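Local coordinates for protein phosphodiesterase (Salpingoeca rosetta, PDB 7CJ3) that holds retinal within a bundle of membrane-spanning helices related to bacteriorhodopsin, forming the transmembrane domain of a phosphodiesterase, at residues B[34-37]-B[38-42]. Numbering follows the deposited sequence.
Sequences CVMG and SLIFF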
loop_
_atom_site.group_PDB
_atom_site.type_symbol
_atom_site.label_atom_id
_atom_site.label_comp_id
_atom_site.label_asym_id
_atom_site.label_seq_id
_atom_site.Cartn_x
_atom_site.Cartn_y
_atom_site.Cartn_z
ATOM N N CYS B 34 17.173 -19.724 2.760
ATOM C CA CYS B 34 17.789 -20.642 3.757
ATOM C C CYS B 34 17.038 -20.529 5.085
ATOM O O CYS B 34 16.651 -21.566 5.670
ATOM C CB CYS B 34 19.274 -20.340 3.925
ATOM S SG CYS B 34 20.196 -20.421 2.377
ATOM N N VAL B 35 16.802 -19.300 5.534
ATOM C CA VAL B 35 16.155 -19.045 6.845
ATOM C C VAL B 35 14.707 -19.516 6.742
ATOM O O VAL B 35 14.227 -20.209 7.661
ATOM C CB VAL B 35 16.275 -17.563 7.212
ATOM C CG1 VAL B 35 15.503 -17.243 8.487
ATOM C CG2 VAL B 35 17.729 -17.134 7.307
ATOM N N MET B 36 14.053 -19.207 5.631
ATOM C CA MET B 36 12.664 -19.653 5.386
ATOM C C MET B 36 12.607 -21.184 5.356
ATOM O O MET B 36 11.699 -21.768 6.005
ATOM C CB MET B 36 12.146 -19.117 4.054
ATOM C CG MET B 36 10.640 -19.084 3.940
ATOM S SD MET B 36 10.006 -20.417 2.926
ATOM C CE MET B 36 11.135 -20.395 1.533
ATOM N N GLY B 37 13.534 -21.804 4.621
ATOM C CA GLY B 37 13.743 -23.260 4.640
ATOM C C GLY B 37 13.636 -23.806 6.051
ATOM O O GLY B 37 12.688 -24.604 6.356
ATOM N N SER B 38 14.551 -23.365 6.914
ATOM C CA SER B 38 14.743 -23.993 8.242
ATOM C C SER B 38 13.510 -23.743 9.102
ATOM O O SER B 38 13.114 -24.677 9.822
ATOM C CB SER B 38 16.001 -23.514 8.860
ATOM O OG SER B 38 16.599 -22.550 7.996
ATOM N N LEU B 39 12.889 -22.563 8.964
ATOM C CA LEU B 39 11.631 -22.183 9.687
ATOM C C LEU B 39 10.471 -23.118 9.295
ATOM O O LEU B 39 9.642 -23.457 10.170
ATOM C CB LEU B 39 11.315 -20.712 9.402
ATOM C CG LEU B 39 12.201 -19.709 10.146
ATOM C CD1 LEU B 39 11.716 -18.288 9.908
ATOM C CD2 LEU B 39 12.243 -20.010 11.638
ATOM N N ILE B 40 10.433 -23.588 8.041
ATOM C CA ILE B 40 9.413 -24.582 7.586
ATOM C C ILE B 40 9.702 -25.947 8.226
ATOM O O ILE B 40 8.740 -26.568 8.783
ATOM C CB ILE B 40 9.359 -24.655 6.047
ATOM C CG1 ILE B 40 8.660 -23.399 5.498
ATOM C CG2 ILE B 40 8.633 -25.925 5.572
ATOM C CD1 ILE B 40 8.769 -23.211 4.013
ATOM N N PHE B 41 10.959 -26.394 8.124
ATOM C CA PHE B 41 11.406 -27.753 8.523
ATOM C C PHE B 41 11.193 -27.923 10.031
ATOM O O PHE B 41 10.685 -28.988 10.442
ATOM C CB PHE B 41 12.849 -28.001 8.059
ATOM C CG PHE B 41 13.081 -27.847 6.563
ATOM C CD1 PHE B 41 14.336 -27.595 6.025
ATOM C CD2 PHE B 41 12.011 -27.965 5.677
ATOM C CE1 PHE B 41 14.505 -27.456 4.651
ATOM C CE2 PHE B 41 12.185 -27.823 4.315
ATOM C CZ PHE B 41 13.427 -27.563 3.799
ATOM N N PHE B 42 11.467 -26.881 10.834
ATOM C CA PHE B 42 11.392 -26.954 12.322
ATOM C C PHE B 42 10.039 -26.464 12.864
ATOM O O PHE B 42 9.872 -26.446 14.064
ATOM C CB PHE B 42 12.577 -26.217 12.943
ATOM C CG PHE B 42 13.913 -26.886 12.738
ATOM C CD1 PHE B 42 14.173 -28.130 13.299
ATOM C CD2 PHE B 42 14.934 -26.249 12.042
ATOM C CE1 PHE B 42 15.408 -28.744 13.131
ATOM C CE2 PHE B 42 16.175 -26.848 11.892
ATOM C CZ PHE B 42 16.407 -28.099 12.428
#
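L39 runs beside V35, one turn earlier on the same helix, and the two side chains point the same way. L39 CB lies 3.4 Å from V35 O; CG stays close to that same oxygen, and CD1 then reaches V35 CG1 at 4.2 Å. The first torsion, -75°, sets CG anti to the carbonyl carbon, which lets the chain lean back toward V35. Outward from the turn, L39 packs on L128 and M129 of helix 128-149, while V35 also lies near a bound OLC molecule.

On another side of the helix M36 bends at its second and third torsions and lies alongside I40, pointing the same way; the modelled approach of SD to I40 CD1 is too close to rely on. F41 lays one ring face over G37 O, which sits 3.2 Å above the ring plane, offset toward the rim, and also accepts a hydrogen bond from F41 N, 3.1 Å from G37 O.

S38 N bonds to C34 O at 3.0 Å; the model also places S38 OG close to that oxygen, from the opposite face of its plane, but the separation is too short to trust. Together these i to i+4 bonds and paired side chains are those of the last turns of an alpha helix, here helix 17-41 packed against helix 128-149 in a rhodopsin-type bundle.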